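Local coordinates for protein vibralactone Cyclase (Boreostereum vibrans, PDB 6KD0) that is thought to use an alpha/beta-hydrolase fold to catalyse the cyclization that forms the fused bicyclic beta-lactone of vibralactone, at residues T202-Q207 with P271-M276; V206-T211 with A312-F317; E139-T144 with L248-D253. All coordinates share one frame; numbering follows the deposited sequence.

Contact 1: T202-Q207 with P271-M276; sequences TGQLVQ and PPLFFM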
# COMPACT_ATOMS: atom_id res chain seq x y z
N THR A 202 0.33 -12.82 -9.25
CA THR A 202 -0.39 -13.92 -8.63
C THR A 202 -1.13 -13.52 -7.36
O THR A 202 -1.79 -14.36 -6.75
CB THR A 202 0.55 -15.09 -8.33
OG1 THR A 202 1.53 -14.68 -7.36
CG2 THR A 202 1.28 -15.51 -9.59
N GLY A 203 -1.04 -12.26 -6.94
CA GLY A 203 -1.73 -11.84 -5.74
C GLY A 203 -1.52 -10.37 -5.51
O GLY A 203 -0.61 -9.74 -6.06
N GLN A 204 -2.39 -9.82 -4.67
CA GLN A 204 -2.31 -8.40 -4.34
C GLN A 204 -2.75 -8.16 -2.91
O GLN A 204 -3.78 -8.66 -2.48
CB GLN A 204 -3.18 -7.58 -5.28
CG GLN A 204 -3.24 -6.12 -4.89
CD GLN A 204 -3.67 -5.27 -6.04
OE1 GLN A 204 -4.52 -5.67 -6.83
NE2 GLN A 204 -3.07 -4.09 -6.17
N LEU A 205 -1.97 -7.35 -2.19
CA LEU A 205 -2.31 -6.94 -0.84
C LEU A 205 -2.37 -5.42 -0.81
O LEU A 205 -1.46 -4.76 -1.31
CB LEU A 205 -1.27 -7.43 0.18
CG LEU A 205 -1.59 -7.17 1.66
CD1 LEU A 205 -1.03 -8.30 2.51
CD2 LEU A 205 -1.06 -5.83 2.14
N VAL A 206 -3.43 -4.87 -0.21
CA VAL A 206 -3.46 -3.42 -0.02
C VAL A 206 -3.92 -3.09 1.39
O VAL A 206 -4.69 -3.84 2.02
CB VAL A 206 -4.34 -2.69 -1.08
CG1 VAL A 206 -3.79 -2.92 -2.48
CG2 VAL A 206 -5.77 -3.13 -0.98
N GLN A 207 -3.45 -1.96 1.89
CA GLN A 207 -3.85 -1.47 3.20
C GLN A 207 -4.50 -0.11 3.02
O GLN A 207 -3.84 0.82 2.53
CB GLN A 207 -2.65 -1.37 4.15
CG GLN A 207 -1.79 -2.63 4.22
CD GLN A 207 -0.43 -2.39 4.88
OE1 GLN A 207 0.22 -1.38 4.63
NE2 GLN A 207 0.01 -3.34 5.71
N PRO A 271 -5.82 -10.21 -9.61
CA PRO A 271 -5.22 -11.20 -8.71
C PRO A 271 -6.02 -11.33 -7.43
O PRO A 271 -6.76 -10.41 -7.05
CB PRO A 271 -3.81 -10.64 -8.43
CG PRO A 271 -3.59 -9.55 -9.43
CD PRO A 271 -4.94 -9.05 -9.85
N PRO A 272 -5.92 -12.48 -6.76
CA PRO A 272 -6.55 -12.61 -5.44
C PRO A 272 -6.11 -11.46 -4.56
O PRO A 272 -4.96 -11.02 -4.61
CB PRO A 272 -6.03 -13.96 -4.93
CG PRO A 272 -5.53 -14.69 -6.13
CD PRO A 272 -5.16 -13.67 -7.17
N LEU A 273 -7.04 -10.94 -3.77
CA LEU A 273 -6.88 -9.67 -3.08
C LEU A 273 -7.03 -9.85 -1.58
O LEU A 273 -8.07 -10.30 -1.11
CB LEU A 273 -7.92 -8.66 -3.59
CG LEU A 273 -7.98 -7.35 -2.81
CD1 LEU A 273 -6.67 -6.58 -2.94
CD2 LEU A 273 -9.14 -6.52 -3.34
N PHE A 274 -6.00 -9.43 -0.83
CA PHE A 274 -6.03 -9.36 0.62
C PHE A 274 -6.10 -7.88 0.99
O PHE A 274 -5.17 -7.12 0.72
CB PHE A 274 -4.79 -10.03 1.22
CG PHE A 274 -4.83 -10.18 2.73
CD1 PHE A 274 -4.39 -9.16 3.56
CD2 PHE A 274 -5.25 -11.37 3.31
CE1 PHE A 274 -4.41 -9.31 4.94
CE2 PHE A 274 -5.28 -11.53 4.69
CZ PHE A 274 -4.85 -10.50 5.51
N PHE A 275 -7.21 -7.49 1.62
CA PHE A 275 -7.55 -6.10 1.86
C PHE A 275 -7.55 -5.84 3.36
O PHE A 275 -8.15 -6.60 4.13
CB PHE A 275 -8.92 -5.78 1.26
CG PHE A 275 -9.17 -4.32 1.06
CD1 PHE A 275 -9.47 -3.50 2.13
CD2 PHE A 275 -9.10 -3.77 -0.22
CE1 PHE A 275 -9.70 -2.15 1.94
CE2 PHE A 275 -9.33 -2.41 -0.41
CZ PHE A 275 -9.62 -1.61 0.67
N MET A 276 -6.85 -4.79 3.78
CA MET A 276 -6.76 -4.45 5.20
C MET A 276 -7.33 -3.06 5.40
O MET A 276 -6.93 -2.13 4.70
CB MET A 276 -5.31 -4.52 5.68
CG MET A 276 -4.67 -5.83 5.37
SD MET A 276 -3.01 -5.92 6.02
CE MET A 276 -3.35 -6.16 7.77
O HOH W 1 -6.61 -7.52 -7.04

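Contact 2: V206-T211 with A312-F317; sequences VQYPPT and AFHMLF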
# COMPACT_ATOMS: atom_id res chain seq x y z
N VAL A 206 -3.43 -4.87 -0.21
CA VAL A 206 -3.46 -3.42 -0.02
C VAL A 206 -3.92 -3.09 1.39
O VAL A 206 -4.69 -3.84 2.02
CB VAL A 206 -4.34 -2.69 -1.08
CG1 VAL A 206 -3.79 -2.92 -2.48
CG2 VAL A 206 -5.77 -3.13 -0.98
N GLN A 207 -3.45 -1.96 1.89
CA GLN A 207 -3.85 -1.47 3.20
C GLN A 207 -4.50 -0.11 3.02
O GLN A 207 -3.84 0.82 2.53
CB GLN A 207 -2.65 -1.37 4.15
CG GLN A 207 -1.79 -2.63 4.22
CD GLN A 207 -0.43 -2.39 4.88
OE1 GLN A 207 0.22 -1.38 4.63
NE2 GLN A 207 0.01 -3.34 5.71
N TYR A 208 -5.77 0.01 3.42
CA TYR A 208 -6.55 1.24 3.50
C TYR A 208 -6.27 2.23 2.37
O TYR A 208 -5.92 3.38 2.65
CB TYR A 208 -6.35 1.89 4.89
CG TYR A 208 -4.92 1.92 5.47
CD1 TYR A 208 -4.00 2.87 5.07
CD2 TYR A 208 -4.51 0.99 6.44
CE1 TYR A 208 -2.71 2.91 5.59
CE2 TYR A 208 -3.22 1.02 6.96
CZ TYR A 208 -2.33 1.98 6.54
OH TYR A 208 -1.03 2.04 7.03
N PRO A 209 -6.42 1.85 1.10
CA PRO A 209 -6.12 2.79 -0.03
C PRO A 209 -7.26 3.74 -0.32
O PRO A 209 -8.43 3.39 -0.12
CB PRO A 209 -5.92 1.83 -1.22
CG PRO A 209 -6.89 0.69 -0.90
CD PRO A 209 -6.73 0.49 0.61
N PRO A 210 -6.98 4.93 -0.85
CA PRO A 210 -8.01 5.67 -1.58
C PRO A 210 -8.31 4.92 -2.86
O PRO A 210 -7.45 4.24 -3.42
CB PRO A 210 -7.38 7.04 -1.86
CG PRO A 210 -5.87 6.78 -1.82
CD PRO A 210 -5.64 5.58 -0.94
N THR A 211 -9.58 4.97 -3.29
CA THR A 211 -9.99 4.26 -4.50
C THR A 211 -10.73 5.13 -5.50
O THR A 211 -10.87 4.71 -6.66
CB THR A 211 -10.89 3.06 -4.16
OG1 THR A 211 -12.12 3.54 -3.59
CG2 THR A 211 -10.19 2.14 -3.16
N ALA A 312 -3.26 4.27 9.09
CA ALA A 312 -1.81 4.14 9.25
C ALA A 312 -1.36 4.19 10.70
O ALA A 312 -0.22 4.59 10.97
CB ALA A 312 -1.05 5.22 8.47
N PHE A 313 -2.24 3.81 11.64
CA PHE A 313 -1.86 3.82 13.05
C PHE A 313 -0.69 2.89 13.31
O PHE A 313 0.07 3.11 14.26
CB PHE A 313 -3.04 3.42 13.93
CG PHE A 313 -3.18 1.93 14.08
CD1 PHE A 313 -3.79 1.18 13.08
CD2 PHE A 313 -2.68 1.29 15.19
CE1 PHE A 313 -3.92 -0.20 13.21
CE2 PHE A 313 -2.79 -0.09 15.32
CZ PHE A 313 -3.41 -0.83 14.33
N HIS A 314 -0.52 1.83 12.50
CA HIS A 314 0.58 0.90 12.75
C HIS A 314 1.93 1.44 12.32
O HIS A 314 2.95 0.93 12.77
CB HIS A 314 0.29 -0.46 12.08
CG HIS A 314 0.68 -0.56 10.64
ND1 HIS A 314 0.02 0.11 9.64
CD2 HIS A 314 1.63 -1.31 10.02
CE1 HIS A 314 0.56 -0.19 8.47
NE2 HIS A 314 1.54 -1.05 8.68
N MET A 315 1.97 2.48 11.48
CA MET A 315 3.23 3.11 11.09
C MET A 315 3.65 4.17 12.08
O MET A 315 4.85 4.44 12.24
CB MET A 315 3.11 3.76 9.71
CG MET A 315 2.79 2.79 8.58
SD MET A 315 4.08 1.56 8.32
CE MET A 315 5.38 2.60 7.65
N LEU A 316 2.69 4.78 12.76
CA LEU A 316 3.00 5.81 13.73
C LEU A 316 3.07 5.28 15.16
O LEU A 316 3.67 5.93 16.01
CB LEU A 316 1.96 6.92 13.65
CG LEU A 316 2.31 7.99 12.61
CD1 LEU A 316 2.06 7.51 11.16
CD2 LEU A 316 1.57 9.27 12.90
N PHE A 317 2.48 4.11 15.43
CA PHE A 317 2.43 3.59 16.80
C PHE A 317 2.78 2.11 16.81
O PHE A 317 2.11 1.30 17.44
CB PHE A 317 1.04 3.82 17.40
CG PHE A 317 0.61 5.26 17.36
CD1 PHE A 317 1.08 6.16 18.29
CD2 PHE A 317 -0.26 5.72 16.38
CE1 PHE A 317 0.70 7.49 18.26
CE2 PHE A 317 -0.66 7.05 16.34
CZ PHE A 317 -0.17 7.94 17.28
O HOH W 2 3.01 -2.43 6.60

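Contact 3: E139-T144 with L248-D253; sequences ESSSPT and LANPAD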
# COMPACT_ATOMS: atom_id res chain seq x y z
N GLU A 139 4.68 18.21 -7.30
CA GLU A 139 5.69 18.48 -8.33
C GLU A 139 5.43 17.69 -9.61
O GLU A 139 5.65 18.20 -10.71
CB GLU A 139 7.09 18.17 -7.78
CG GLU A 139 7.56 19.14 -6.70
CD GLU A 139 7.14 18.73 -5.30
OE1 GLU A 139 6.39 17.73 -5.14
OE2 GLU A 139 7.56 19.41 -4.33
N SER A 140 4.97 16.45 -9.49
CA SER A 140 4.50 15.67 -10.63
C SER A 140 3.03 15.36 -10.44
O SER A 140 2.66 14.81 -9.40
CB SER A 140 5.28 14.35 -10.76
OG SER A 140 6.67 14.55 -11.01
N SER A 141 2.19 15.66 -11.43
CA SER A 141 0.75 15.37 -11.32
C SER A 141 0.44 13.93 -11.70
O SER A 141 1.16 13.33 -12.51
CB SER A 141 -0.05 16.31 -12.23
OG SER A 141 0.22 17.64 -11.87
N SER A 142 -0.65 13.39 -11.14
CA SER A 142 -1.18 12.11 -11.58
C SER A 142 -1.45 12.17 -13.09
O SER A 142 -1.99 13.17 -13.57
CB SER A 142 -2.47 11.78 -10.83
OG SER A 142 -3.15 10.66 -11.41
N PRO A 143 -1.14 11.12 -13.86
CA PRO A 143 -0.72 9.79 -13.43
C PRO A 143 0.78 9.52 -13.46
O PRO A 143 1.18 8.37 -13.69
CB PRO A 143 -1.43 8.88 -14.43
CG PRO A 143 -1.43 9.70 -15.71
CD PRO A 143 -1.43 11.16 -15.31
N THR A 144 1.61 10.51 -13.14
CA THR A 144 3.06 10.26 -13.19
C THR A 144 3.47 9.21 -12.18
O THR A 144 4.22 8.28 -12.50
CB THR A 144 3.84 11.55 -12.99
OG1 THR A 144 3.49 12.44 -14.05
CG2 THR A 144 5.34 11.25 -13.01
N LEU A 248 -3.62 18.17 -4.54
CA LEU A 248 -2.20 18.17 -4.87
C LEU A 248 -1.91 17.25 -6.05
O LEU A 248 -1.05 17.53 -6.89
CB LEU A 248 -1.37 17.75 -3.66
CG LEU A 248 -1.29 18.65 -2.42
CD1 LEU A 248 -0.45 17.94 -1.36
CD2 LEU A 248 -0.68 19.99 -2.76
N ALA A 249 -2.64 16.13 -6.13
CA ALA A 249 -2.37 15.17 -7.19
C ALA A 249 -2.81 15.70 -8.56
O ALA A 249 -2.28 15.26 -9.60
CB ALA A 249 -3.05 13.84 -6.89
N ASN A 250 -3.78 16.61 -8.58
CA ASN A 250 -4.16 17.37 -9.77
C ASN A 250 -4.34 16.50 -11.02
O ASN A 250 -3.72 16.77 -12.06
CB ASN A 250 -3.11 18.45 -10.02
CG ASN A 250 -3.56 19.46 -11.06
OD1 ASN A 250 -4.71 19.86 -11.07
ND2 ASN A 250 -2.65 19.85 -11.93
N PRO A 251 -5.15 15.44 -10.96
CA PRO A 251 -5.39 14.66 -12.18
C PRO A 251 -6.18 15.52 -13.16
O PRO A 251 -7.06 16.28 -12.77
CB PRO A 251 -6.22 13.47 -11.68
CG PRO A 251 -6.90 13.96 -10.45
CD PRO A 251 -5.85 14.85 -9.80
N ALA A 252 -5.85 15.39 -14.45
CA ALA A 252 -6.61 16.11 -15.46
C ALA A 252 -8.07 15.66 -15.47
O ALA A 252 -8.97 16.47 -15.75
CB ALA A 252 -5.97 15.90 -16.83
N ASP A 253 -8.34 14.40 -15.16
CA ASP A 253 -9.70 13.86 -15.15
C ASP A 253 -9.86 12.94 -13.94
O ASP A 253 -9.41 11.79 -13.98
CB ASP A 253 -10.00 13.11 -16.44
CG ASP A 253 -11.42 12.58 -16.48
OD1 ASP A 253 -12.25 12.96 -15.61
OD2 ASP A 253 -11.71 11.78 -17.39
O HOH W 3 0.33 18.38 -9.33
O HOH W 4 -3.38 14.21 -15.53

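Contact 1: T202-Q207 with P271-M276
Strands 203-207 and 273-276 run parallel, their axes coming within 4.7 Å, as neighbours in the central sheet of an alpha/beta hydrolase. Gln204 and Val206 each turn both N and O to the partner strand, while Leu205 bonds the other way, to Ile173 and Gly175, the staggered ladder of parallel strands: Phe274 N reaches Gln204 O at 2.9 Å, almost straight (169°). Pro272 has no N-H to give but lends its O to Gln204 N (2.8 Å). The Gln204 side chain leaves with CG anti to the backbone N and continues extended. Its CB lies 3.9 Å from Pro272 O, and its CG packs alongside Leu273, 4.0 Å from CD1. At the tip, OE1 accepts from a water (2.8 Å) that also donates to Pro271 O, while NE2 makes a weak bond to Ser183 OG of helix 178-192. Val206 CG2 approaches Phe275 CD2 obliquely at 3.5 Å. The other side of the sheet holds Gln207, Leu205, whose CD1 touches Phe274 CD1 at 3.6 Å, and Met276, under helix 321-338. Two largely apolar faces result, each interrupted by one glutamine; the buried Gln204 amide is probably tolerated because OE1 has a water and NE2 a weak partner.

Contact 2: V206-T211 with A312-F317
Tyr208, His314 and Ala312 carry this buried contact between the turn leaving strand 203-207 and the start of helix 313-316. Tyr208 has positive phi, and its CG takes the crowded position between the backbone N and the carbonyl carbon (chi1 42°), which sends the ring across to the other segment. There the ring is sandwiched: Gln207 CB sits 3.7 Å above one face and Ala312 N 3.5 Å above the opposite one, both offset toward the rim. The phenol oxygen goes further, to 3.2 Å from Ala312 CA. A small residue suits this place, since even Ala312 CB is just 3.5 Å from Tyr208 OH. The same oxygen meets the imidazole edge-on, in its plane, 3.1 Å from His314 CE1. On another part of that edge, His314 NE2 pairs with a water (2.9 Å) that accepts from Gln207 NE2, so a water bridge runs beside the direct Tyr208-His314 contact; Gln207 OE1 is hydrogen-bonded to Gln176 NE2. An alanine at Tyr208 would remove the ring and hydroxyl that lie against Ala312 and His314, and would probably loosen the loop after His311. Tyr208 also touches Ser177, at the elbow before helix 178-192, and His311, which with Asp281 form a probable catalytic triad, so the contact borders the likely active site. Phe326 of helix 321-338 meets both the Tyr208 and His314 side chains, and Cys278 of strand 273-278 lies against Tyr208.

Contact 3: E139-T144 with L248-D253
A type VI beta turn, with its cis peptide bond between Ser142 and Pro143, meets the C-terminal end of helix 239-249 at the surface of the alpha/beta hydrolase fold. The direct link is one backbone bond: Ser142 N donates to Ala249 O at 2.9 Å (N-H...O 156°), approaching in the carbonyl plane. Ser141 CB rests against the same oxygen at 3.6 Å, so this last-turn carbonyl, which has run out of helix to bond to, is met by the loop instead. The small serine side chain lets the loop approach this near. Two waters extend the seam. Ser141 OG, held beside its own backbone N, donates to the first at 2.6 Å, and that water donates on to Leu248 O; the second donates to Ser142 O, also at 2.6 Å, and accepts from Ala252 N. In the next shell, Asn250 takes positive phi (48°), a backbone shape that asparagine adopts comparatively readily, and this turns the chain out of the helix so that Pro251 passes beside Ser142. Phe259 touches both Ser142 and Pro251 and so backs the pair, while at the start of the loop Glu139 forms a salt bridge with Arg39. The turn itself is pinned at Ser141 O, which accepts from both Thr144 N and Thr144 OG1, each at 2.9 Å.

From the N terminus, 139-144 opens contact 3, whose loop closes at 248-253. Before it closes, strand 203-207 and the turn after it start the other two contacts: contact 1 closes at 271-276 and contact 2 at 312-317. Contact 3 therefore crosses both, its segments alternating with theirs, while contacts 1 and 2 fan out from one shared strand, with Val206 and Gln207 in common. These two touch, through a probable hydrogen bond from Tyr208 N to Met276 O, and join neighbouring strands of the sheet to the short helix 313-316. Contact 3 stands apart, its centre about 25 Å from that of contact 1, tying the loop before helix 144-158 to helix 239-249.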